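Local coordinates for hypothetical nigD-like protein (Bacteroides caccae, PDB 3QWN), which is of unknown function but, as a NigD-like protein, probably serves as an immunity protein or antitoxin that protects the bacterium against a toxic partner, at residues V17-Q26 / V38-I47; N117-F128 / H149-R160. All coordinates share one frame; numbering follows the deposited sequence.

Interaction 1: V17-Q26 / V38-I47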
loop_
_atom_site.group_PDB
_atom_site.type_symbol
_atom_site.label_atom_id
_atom_site.label_comp_id
_atom_site.label_asym_id
_atom_site.label_seq_id
_atom_site.Cartn_x
_atom_site.Cartn_y
_atom_site.Cartn_z
ATOM N N VAL A 17 10.489 1.560 -8.172
ATOM C CA VAL A 17 11.206 1.641 -9.450
ATOM C C VAL A 17 11.651 3.082 -9.649
ATOM O O VAL A 17 10.979 3.995 -9.179
ATOM C CB VAL A 17 10.432 1.108 -10.685
ATOM C CG1 VAL A 17 10.213 -0.385 -10.595
ATOM C CG2 VAL A 17 9.110 1.853 -10.900
ATOM N N LYS A 18 12.792 3.283 -10.322
ATOM C CA LYS A 18 13.316 4.593 -10.696
ATOM C C LYS A 18 13.522 4.607 -12.186
ATOM O O LYS A 18 13.903 3.584 -12.786
ATOM C CB LYS A 18 14.637 4.954 -9.981
ATOM C CG LYS A 18 14.659 4.648 -8.488
ATOM C CD LYS A 18 15.747 5.403 -7.733
ATOM C CE LYS A 18 15.509 5.192 -6.244
ATOM N NZ LYS A 18 16.596 5.715 -5.370
ATOM N N ALA A 19 13.225 5.772 -12.779
ATOM C CA ALA A 19 13.409 6.121 -14.168
ATOM C C ALA A 19 14.607 7.046 -14.300
ATOM O O ALA A 19 14.961 7.775 -13.358
ATOM C CB ALA A 19 12.171 6.801 -14.714
ATOM N N GLY A 20 15.210 7.022 -15.481
ATOM C CA GLY A 20 16.306 7.894 -15.812
ATOM C C GLY A 20 15.765 9.010 -16.673
ATOM O O GLY A 20 14.557 9.278 -16.668
ATOM N N THR A 21 16.647 9.614 -17.470
ATOM C CA THR A 21 16.357 10.811 -18.229
ATOM C C THR A 21 15.310 10.641 -19.324
ATOM O O THR A 21 14.683 11.650 -19.693
ATOM C CB THR A 21 17.647 11.393 -18.764
ATOM O OG1 THR A 21 18.244 10.477 -19.682
ATOM C CG2 THR A 21 18.620 11.700 -17.638
ATOM N N ASP A 22 15.088 9.388 -19.814
ATOM C CA ASP A 22 14.135 9.151 -20.898
ATOM C C ASP A 22 12.805 8.519 -20.372
ATOM O O ASP A 22 11.904 8.247 -21.174
ATOM C CB ASP A 22 14.786 8.297 -21.996
ATOM C CG ASP A 22 15.171 6.886 -21.577
ATOM O OD1 ASP A 22 15.112 6.584 -20.357
ATOM O OD2 ASP A 22 15.555 6.088 -22.462
ATOM N N GLY A 23 12.703 8.295 -19.055
ATOM C CA GLY A 23 11.501 7.731 -18.439
ATOM C C GLY A 23 11.476 6.222 -18.308
ATOM O O GLY A 23 10.617 5.657 -17.621
ATOM N N SER A 24 12.413 5.555 -18.985
ATOM C CA SER A 24 12.545 4.098 -18.928
ATOM C C SER A 24 13.026 3.692 -17.542
ATOM O O SER A 24 13.701 4.485 -16.878
ATOM C CB SER A 24 13.505 3.625 -20.010
ATOM O OG SER A 24 14.800 4.164 -19.808
ATOM N N ILE A 25 12.610 2.514 -17.070
ATOM C CA ILE A 25 12.935 2.016 -15.731
ATOM C C ILE A 25 14.373 1.512 -15.712
ATOM O O ILE A 25 14.726 0.617 -16.468
ATOM C CB ILE A 25 11.923 0.946 -15.247
ATOM C CG1 ILE A 25 10.466 1.447 -15.377
ATOM C CG2 ILE A 25 12.270 0.482 -13.802
ATOM C CD1 ILE A 25 10.075 2.656 -14.441
ATOM N N GLN A 26 15.192 2.086 -14.834
ATOM C CA GLN A 26 16.614 1.776 -14.765
ATOM C C GLN A 26 16.957 1.055 -13.495
ATOM O O GLN A 26 17.981 0.380 -13.445
ATOM C CB GLN A 26 17.462 3.065 -14.861
ATOM C CG GLN A 26 17.053 4.065 -15.934
ATOM C CD GLN A 26 17.710 3.877 -17.286
ATOM O OE1 GLN A 26 18.251 4.839 -17.852
ATOM N NE2 GLN A 26 17.601 2.674 -17.883
ATOM N N VAL A 38 18.176 -2.381 -13.620
ATOM C CA VAL A 38 17.237 -3.109 -14.480
ATOM C C VAL A 38 17.961 -3.381 -15.797
ATOM O O VAL A 38 18.102 -2.461 -16.603
ATOM C CB VAL A 38 15.895 -2.347 -14.683
ATOM C CG1 VAL A 38 15.026 -3.002 -15.753
ATOM C CG2 VAL A 38 15.128 -2.215 -13.369
ATOM N N SER A 39 18.386 -4.646 -16.036
ATOM C CA SER A 39 19.069 -5.027 -17.274
ATOM C C SER A 39 18.072 -5.118 -18.446
ATOM O O SER A 39 18.463 -4.921 -19.594
ATOM C CB SER A 39 19.817 -6.351 -17.104
ATOM O OG SER A 39 19.010 -7.426 -16.631
ATOM N N LYS A 40 16.800 -5.409 -18.167
ATOM C CA LYS A 40 15.792 -5.497 -19.209
ATOM C C LYS A 40 14.400 -5.231 -18.627
ATOM O O LYS A 40 14.015 -5.853 -17.645
ATOM C CB LYS A 40 15.829 -6.881 -19.895
ATOM C CG LYS A 40 15.097 -6.952 -21.234
ATOM C CD LYS A 40 15.253 -8.345 -21.855
ATOM C CE LYS A 40 14.673 -8.432 -23.247
ATOM N NZ LYS A 40 14.854 -9.785 -23.834
ATOM N N ASP A 41 13.661 -4.293 -19.242
ATOM C CA ASP A 41 12.283 -4.013 -18.904
ATOM C C ASP A 41 11.459 -4.518 -20.055
ATOM O O ASP A 41 11.326 -3.833 -21.085
ATOM C CB ASP A 41 12.014 -2.533 -18.583
ATOM C CG ASP A 41 10.548 -2.213 -18.309
ATOM O OD1 ASP A 41 9.764 -3.149 -18.065
ATOM O OD2 ASP A 41 10.183 -1.036 -18.360
ATOM N N ARG A 42 10.931 -5.747 -19.901
ATOM C CA ARG A 42 10.141 -6.379 -20.956
ATOM C C ARG A 42 8.761 -5.707 -21.133
ATOM O O ARG A 42 8.151 -5.892 -22.179
ATOM C CB ARG A 42 9.992 -7.888 -20.731
ATOM C CG ARG A 42 11.324 -8.601 -20.595
ATOM C CD ARG A 42 11.234 -9.989 -21.168
ATOM N NE ARG A 42 12.539 -10.642 -21.179
ATOM C CZ ARG A 42 12.770 -11.838 -21.709
ATOM N NH1 ARG A 42 11.788 -12.517 -22.294
ATOM N NH2 ARG A 42 13.985 -12.367 -21.664
ATOM N N THR A 43 8.313 -4.882 -20.169
ATOM C CA THR A 43 7.031 -4.189 -20.249
ATOM C C THR A 43 7.110 -2.943 -21.151
ATOM O O THR A 43 6.072 -2.453 -21.595
ATOM C CB THR A 43 6.518 -3.806 -18.863
ATOM O OG1 THR A 43 7.262 -2.712 -18.332
ATOM C CG2 THR A 43 6.564 -4.938 -17.900
ATOM N N GLY A 44 8.315 -2.419 -21.376
ATOM C CA GLY A 44 8.497 -1.193 -22.146
ATOM C C GLY A 44 7.789 -0.010 -21.504
ATOM O O GLY A 44 7.250 0.842 -22.206
ATOM N N SER A 45 7.712 0.013 -20.154
ATOM C CA SER A 45 7.056 1.065 -19.392
ATOM C C SER A 45 7.879 2.336 -19.408
ATOM O O SER A 45 9.091 2.319 -19.649
ATOM C CB SER A 45 6.826 0.624 -17.958
ATOM O OG SER A 45 5.913 -0.450 -17.950
ATOM N N ALA A 46 7.196 3.443 -19.146
ATOM C CA ALA A 46 7.786 4.764 -19.109
ATOM C C ALA A 46 7.133 5.574 -18.005
ATOM O O ALA A 46 5.923 5.775 -18.043
ATOM C CB ALA A 46 7.588 5.442 -20.460
ATOM N N ILE A 47 7.895 6.001 -16.997
ATOM C CA ILE A 47 7.319 6.902 -15.991
ATOM C C ILE A 47 7.944 8.319 -16.244
ATOM O O ILE A 47 8.598 8.531 -17.278
ATOM C CB ILE A 47 7.435 6.376 -14.546
ATOM C CG1 ILE A 47 8.911 6.234 -14.111
ATOM C CG2 ILE A 47 6.628 5.074 -14.377
ATOM C CD1 ILE A 47 9.172 6.044 -12.617
HETATM O O HOH W 1 11.249 0.987 -19.318
#

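Interaction 2: N117-F128 / H149-R160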
loop_
_atom_site.group_PDB
_atom_site.type_symbol
_atom_site.label_atom_id
_atom_site.label_comp_id
_atom_site.label_asym_id
_atom_site.label_seq_id
_atom_site.Cartn_x
_atom_site.Cartn_y
_atom_site.Cartn_z
ATOM N N ASN A 117 -8.760 -8.075 -0.799
ATOM C CA ASN A 117 -9.611 -8.787 -1.738
ATOM C C ASN A 117 -10.935 -8.054 -1.774
ATOM O O ASN A 117 -11.537 -7.761 -0.730
ATOM C CB ASN A 117 -9.798 -10.288 -1.460
ATOM C CG ASN A 117 -10.484 -10.955 -2.629
ATOM O OD1 ASN A 117 -9.903 -11.119 -3.721
ATOM N ND2 ASN A 117 -11.785 -11.208 -2.479
ATOM N N LEU A 118 -11.347 -7.726 -2.988
ATOM C CA LEU A 118 -12.556 -6.996 -3.346
ATOM C C LEU A 118 -13.439 -7.844 -4.217
ATOM O O LEU A 118 -12.942 -8.686 -4.966
ATOM C CB LEU A 118 -12.127 -5.766 -4.194
ATOM C CG LEU A 118 -11.799 -4.475 -3.511
ATOM C CD1 LEU A 118 -10.485 -4.569 -2.753
ATOM C CD2 LEU A 118 -11.663 -3.407 -4.540
ATOM N N LYS A 119 -14.720 -7.555 -4.199
ATOM C CA LYS A 119 -15.692 -8.127 -5.106
ATOM C C LYS A 119 -16.116 -6.931 -5.955
ATOM O O LYS A 119 -16.610 -5.928 -5.430
ATOM C CB LYS A 119 -16.843 -8.867 -4.376
ATOM C CG LYS A 119 -16.498 -10.309 -3.967
ATOM C CD LYS A 119 -16.994 -11.355 -4.981
ATOM C CE LYS A 119 -17.128 -12.753 -4.413
ATOM N NZ LYS A 119 -17.608 -13.714 -5.449
ATOM N N VAL A 120 -15.756 -6.985 -7.252
ATOM C CA VAL A 120 -15.970 -5.911 -8.225
ATOM C C VAL A 120 -16.809 -6.395 -9.424
ATOM O O VAL A 120 -17.239 -7.551 -9.486
ATOM C CB VAL A 120 -14.592 -5.355 -8.727
ATOM C CG1 VAL A 120 -13.719 -4.889 -7.569
ATOM C CG2 VAL A 120 -13.853 -6.386 -9.599
ATOM N N ASN A 121 -17.056 -5.478 -10.360
ATOM C CA ASN A 121 -17.659 -5.759 -11.650
ATOM C C ASN A 121 -16.825 -4.990 -12.682
ATOM O O ASN A 121 -15.808 -5.511 -13.134
ATOM C CB ASN A 121 -19.136 -5.436 -11.687
ATOM C CG ASN A 121 -19.778 -5.710 -13.035
ATOM O OD1 ASN A 121 -19.226 -6.400 -13.916
ATOM N ND2 ASN A 121 -20.961 -5.157 -13.239
ATOM N N GLY A 122 -17.178 -3.737 -12.939
ATOM C CA GLY A 122 -16.460 -2.883 -13.878
ATOM C C GLY A 122 -17.094 -1.529 -14.099
ATOM O O GLY A 122 -18.258 -1.299 -13.745
ATOM N N GLY A 123 -16.305 -0.649 -14.703
ATOM C CA GLY A 123 -16.715 0.697 -15.088
ATOM C C GLY A 123 -16.804 1.719 -13.977
ATOM O O GLY A 123 -17.151 2.876 -14.241
ATOM N N LYS A 124 -16.534 1.292 -12.728
ATOM C CA LYS A 124 -16.572 2.138 -11.530
ATOM C C LYS A 124 -15.231 2.100 -10.849
ATOM O O LYS A 124 -14.618 1.025 -10.732
ATOM C CB LYS A 124 -17.684 1.701 -10.575
ATOM C CG LYS A 124 -19.008 2.336 -10.951
ATOM C CD LYS A 124 -19.944 1.351 -11.591
ATOM C CE LYS A 124 -21.287 1.971 -11.847
ATOM N NZ LYS A 124 -22.279 0.937 -12.222
ATOM N N GLN A 125 -14.746 3.289 -10.465
ATOM C CA GLN A 125 -13.457 3.459 -9.809
ATOM C C GLN A 125 -13.611 3.197 -8.326
ATOM O O GLN A 125 -14.520 3.717 -7.693
ATOM C CB GLN A 125 -12.882 4.872 -10.082
ATOM C CG GLN A 125 -11.445 5.133 -9.607
ATOM C CD GLN A 125 -10.387 4.200 -10.171
ATOM O OE1 GLN A 125 -10.327 3.894 -11.362
ATOM N NE2 GLN A 125 -9.508 3.731 -9.307
ATOM N N HIS A 126 -12.750 2.325 -7.791
ATOM C CA HIS A 126 -12.703 1.987 -6.390
ATOM C C HIS A 126 -11.702 2.956 -5.783
ATOM O O HIS A 126 -10.549 3.019 -6.213
ATOM C CB HIS A 126 -12.356 0.507 -6.179
ATOM C CG HIS A 126 -13.481 -0.421 -6.531
ATOM N ND1 HIS A 126 -14.252 -1.026 -5.558
ATOM C CD2 HIS A 126 -13.956 -0.786 -7.744
ATOM C CE1 HIS A 126 -15.140 -1.758 -6.204
ATOM N NE2 HIS A 126 -15.002 -1.643 -7.519
ATOM N N VAL A 127 -12.190 3.813 -4.893
ATOM C CA VAL A 127 -11.378 4.856 -4.275
ATOM C C VAL A 127 -11.037 4.436 -2.844
ATOM O O VAL A 127 -11.925 4.114 -2.055
ATOM C CB VAL A 127 -12.055 6.265 -4.340
ATOM C CG1 VAL A 127 -11.128 7.345 -3.784
ATOM C CG2 VAL A 127 -12.479 6.611 -5.767
ATOM N N PHE A 128 -9.726 4.396 -2.546
ATOM C CA PHE A 128 -9.182 4.043 -1.251
ATOM C C PHE A 128 -8.542 5.257 -0.580
ATOM O O PHE A 128 -7.978 6.118 -1.263
ATOM C CB PHE A 128 -8.160 2.916 -1.371
ATOM C CG PHE A 128 -8.758 1.613 -1.838
ATOM C CD1 PHE A 128 -9.440 0.777 -0.947
ATOM C CD2 PHE A 128 -8.641 1.215 -3.168
ATOM C CE1 PHE A 128 -10.019 -0.412 -1.384
ATOM C CE2 PHE A 128 -9.200 0.012 -3.599
ATOM C CZ PHE A 128 -9.907 -0.779 -2.707
ATOM N N HIS A 149 -13.111 3.182 1.691
ATOM C CA HIS A 149 -13.284 2.487 0.429
ATOM C C HIS A 149 -14.624 2.860 -0.167
ATOM O O HIS A 149 -15.670 2.543 0.402
ATOM C CB HIS A 149 -13.118 0.946 0.547
ATOM C CG HIS A 149 -13.481 0.201 -0.713
ATOM N ND1 HIS A 149 -14.195 -0.980 -0.667
ATOM C CD2 HIS A 149 -13.270 0.533 -2.019
ATOM C CE1 HIS A 149 -14.368 -1.347 -1.933
ATOM N NE2 HIS A 149 -13.838 -0.459 -2.779
ATOM N N ASP A 150 -14.579 3.534 -1.322
ATOM C CA ASP A 150 -15.753 3.917 -2.095
ATOM C C ASP A 150 -15.770 3.082 -3.370
ATOM O O ASP A 150 -14.902 3.256 -4.224
ATOM C CB ASP A 150 -15.731 5.421 -2.399
ATOM C CG ASP A 150 -16.969 6.004 -3.067
ATOM O OD1 ASP A 150 -18.017 5.302 -3.115
ATOM O OD2 ASP A 150 -16.898 7.170 -3.521
ATOM N N ALA A 151 -16.714 2.128 -3.463
ATOM C CA ALA A 151 -16.874 1.232 -4.625
ATOM C C ALA A 151 -17.670 1.903 -5.718
ATOM O O ALA A 151 -17.808 1.331 -6.790
ATOM C CB ALA A 151 -17.561 -0.064 -4.205
ATOM N N ASN A 152 -18.247 3.106 -5.433
ATOM C CA ASN A 152 -19.035 3.924 -6.396
ATOM C C ASN A 152 -20.188 3.119 -7.032
ATOM O O ASN A 152 -20.474 3.250 -8.225
ATOM C CB ASN A 152 -18.130 4.532 -7.493
ATOM C CG ASN A 152 -17.476 5.833 -7.075
ATOM O OD1 ASN A 152 -18.143 6.850 -6.833
ATOM N ND2 ASN A 152 -16.148 5.828 -6.969
ATOM N N GLY A 153 -20.822 2.285 -6.210
ATOM C CA GLY A 153 -21.948 1.459 -6.626
ATOM C C GLY A 153 -21.614 0.242 -7.463
ATOM O O GLY A 153 -22.528 -0.428 -7.954
ATOM N N ASP A 154 -20.313 -0.066 -7.621
ATOM C CA ASP A 154 -19.866 -1.242 -8.379
ATOM C C ASP A 154 -20.437 -2.513 -7.752
ATOM O O ASP A 154 -20.427 -2.640 -6.524
ATOM C CB ASP A 154 -18.325 -1.315 -8.429
ATOM C CG ASP A 154 -17.775 -2.169 -9.545
ATOM O OD1 ASP A 154 -18.496 -2.385 -10.538
ATOM O OD2 ASP A 154 -16.607 -2.587 -9.446
ATOM N N GLU A 155 -20.973 -3.425 -8.589
ATOM C CA GLU A 155 -21.575 -4.687 -8.135
ATOM C C GLU A 155 -20.489 -5.610 -7.565
ATOM O O GLU A 155 -19.334 -5.502 -7.942
ATOM C CB GLU A 155 -22.345 -5.375 -9.281
ATOM C CG GLU A 155 -23.535 -4.588 -9.818
ATOM C CD GLU A 155 -23.246 -3.478 -10.819
ATOM O OE1 GLU A 155 -22.082 -3.347 -11.265
ATOM O OE2 GLU A 155 -24.190 -2.730 -11.161
ATOM N N GLU A 156 -20.853 -6.483 -6.636
ATOM C CA GLU A 156 -19.916 -7.393 -5.983
ATOM C C GLU A 156 -19.976 -8.750 -6.671
ATOM O O GLU A 156 -20.560 -9.697 -6.135
ATOM C CB GLU A 156 -20.250 -7.483 -4.481
ATOM C CG GLU A 156 -20.067 -6.149 -3.789
ATOM C CD GLU A 156 -20.427 -6.069 -2.324
ATOM O OE1 GLU A 156 -21.195 -6.933 -1.850
ATOM O OE2 GLU A 156 -19.974 -5.111 -1.661
ATOM N N TYR A 157 -19.377 -8.833 -7.880
ATOM C CA TYR A 157 -19.447 -10.035 -8.704
ATOM C C TYR A 157 -18.172 -10.888 -8.721
ATOM O O TYR A 157 -18.269 -12.115 -8.632
ATOM C CB TYR A 157 -19.781 -9.662 -10.164
ATOM C CG TYR A 157 -21.154 -9.112 -10.461
ATOM C CD1 TYR A 157 -22.177 -9.155 -9.509
ATOM C CD2 TYR A 157 -21.450 -8.575 -11.710
ATOM C CE1 TYR A 157 -23.469 -8.699 -9.808
ATOM C CE2 TYR A 157 -22.733 -8.102 -12.016
ATOM C CZ TYR A 157 -23.736 -8.157 -11.063
ATOM O OH TYR A 157 -24.980 -7.675 -11.417
ATOM N N TYR A 158 -17.011 -10.267 -8.963
ATOM C CA TYR A 158 -15.736 -10.990 -9.175
ATOM C C TYR A 158 -14.658 -10.571 -8.207
ATOM O O TYR A 158 -14.528 -9.395 -7.900
ATOM C CB TYR A 158 -15.206 -10.763 -10.625
ATOM C CG TYR A 158 -16.282 -10.740 -11.688
ATOM C CD1 TYR A 158 -17.037 -11.876 -11.975
ATOM C CD2 TYR A 158 -16.550 -9.582 -12.408
ATOM C CE1 TYR A 158 -18.035 -11.854 -12.945
ATOM C CE2 TYR A 158 -17.558 -9.547 -13.371
ATOM C CZ TYR A 158 -18.286 -10.689 -13.648
ATOM O OH TYR A 158 -19.292 -10.662 -14.590
ATOM N N ASN A 159 -13.861 -11.521 -7.763
ATOM C CA ASN A 159 -12.772 -11.258 -6.838
ATOM C C ASN A 159 -11.635 -10.582 -7.566
ATOM O O ASN A 159 -11.305 -10.937 -8.698
ATOM C CB ASN A 159 -12.287 -12.554 -6.162
ATOM C CG ASN A 159 -13.310 -13.163 -5.227
ATOM O OD1 ASN A 159 -13.832 -12.516 -4.309
ATOM N ND2 ASN A 159 -13.609 -14.427 -5.432
ATOM N N ARG A 160 -11.095 -9.553 -6.950
ATOM C CA ARG A 160 -9.991 -8.767 -7.472
ATOM C C ARG A 160 -9.182 -8.275 -6.305
ATOM O O ARG A 160 -9.730 -7.860 -5.290
ATOM C CB ARG A 160 -10.505 -7.581 -8.318
ATOM C CG ARG A 160 -9.476 -6.960 -9.290
ATOM C CD ARG A 160 -9.476 -5.426 -9.219
ATOM N NE ARG A 160 -10.466 -4.806 -10.110
ATOM C CZ ARG A 160 -10.946 -3.563 -9.986
ATOM N NH1 ARG A 160 -10.538 -2.775 -8.989
ATOM N NH2 ARG A 160 -11.850 -3.105 -10.849
HETATM O O HOH W 2 -17.760 -3.386 -5.623
HETATM O O HOH W 3 -19.690 -8.188 -15.782
HETATM O O HOH W 4 -11.330 0.462 -9.882
HETATM O O HOH W 5 -14.631 -1.613 -11.665
#

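Interaction 1: V17-Q26 / V38-I47
The Asp41 carboxylate meets Ile25 through OD2, which lies 3.9 Å from Ile25 CG1, while both oxygens also accept hydrogen bonds from the turn that follows. Thr43 OG1 reaches Asp41 OD1 on the syn side, close to the carboxylate plane, and the backbone N of Thr43 approaches the same oxygen from above that plane, forming an Asx turn. Ser45 N comes to OD2, also from above the plane. With CG anti to the backbone N (chi1 176°), the acid is turned into the Asp41–Gly44 type I turn, which it braces. A water beside OD2 joins the two segments: it accepts from Ile25 N at 3.0 Å and donates to Asp41 OD2 and Ser45 O, so the first NH of strand 25-30 is satisfied without direct pairing.

Two direct backbone bonds flank this bridge, Val38 N to Gln26 O and Ile47 N to Gly23 O, both 2.8 Å long. Gly23 O also receives the CA-H of Ala46.

The apolar contacts centre on Ile25 and Ile47. CG1 of Ile47, between its backbone N and carbonyl carbon (chi1 63°), sits 3.4 Å from Ala19 CB and 3.8 Å from Ile25 CD1, the two isoleucines crossing at about a right angle. On another branch, Ile25 CG2 meets Val38 CG2 at 4.0 Å, and Ile72 of strand 68-77 adjoins both residues.

The chain leaving strand 36-41 thus folds back over the first hairpin of a five-stranded sheet whose order 1-2-3-5-4, closed between first and last strands, is that of the OB fold.

Interaction 2: N117-F128 / H149-R160
His126 and His149 are joined rim to rim by a hydrogen bond of 2.9 Å between His126 ND1 and His149 NE2, and polar side-chain bonds extend from this pair. At its other nitrogen, His126 NE2 donates to the anti lone pair of Asp154 OD2 at 2.7 Å, with the oxygen close to the ring plane. Asn121 N reaches the same OD2 from above the carboxylate plane, and Gly122 N takes the syn lone pair of OD1, so Asp154 grips the loop after strand 111-120. Since His149 ND1 is bonded to Asp98 O, one of the two imidazoles probably carries a second proton, which the nearby carboxylate would stabilise. Farther out, Asn121 ND2 meets Glu155 OE1 at 2.9 Å, Asn152 ND2 donates to Gln125 O, and Asn117 ND2 binds Asn159 OD1.

Ring and apolar contacts lie beside these bonds. The Phe128 ring runs nearly parallel to that of His149 (planes at 11°) but slid aside, CE1 lying 3.4 Å from His149 CD2 over its face. Arg160, bent at chi2 and chi3, lays its guanidinium across Val120, with CG1 3.9 Å from CZ over the centre of the plane.

Backbone pairing forms two antiparallel ladders, one joining Leu118 and Val120 to Arg160 and Tyr158, the other Val127 to Asp150. Val120 O accepts from both Tyr157 N and Tyr158 N, the mark of a classic beta bulge.

The first ladder belongs to the three-stranded sheet 101-108, 111-120 and 158-167, the second to the five-stranded sheet containing 127-133 and 142-150. The two loops therefore bridge these sheets, where Leu118 and Phe128 both pack on Ala162 of strand 158-167.

How the interactions relate
Interaction 1 and interaction 2 lie in different domains, the N-terminal OB domain and the C-terminal beta sandwich domain. Their centres are about 30 Å apart and their nearest atoms about 17 Å, so they do not touch and share no strand. Both are partly buried. Interaction 1 is the smaller, burying 455 Å² against 1306 Å², and stays within the one closed sheet of the OB domain, where aliphatic side chains, two backbone bonds and a water fasten a loop. By contrast, interaction 2 spans two sheets and relies on paired strands and a buried histidine–aspartate network, with charged and amide side chains toward the surface. An aspartate that organises loop backbone recurs in both.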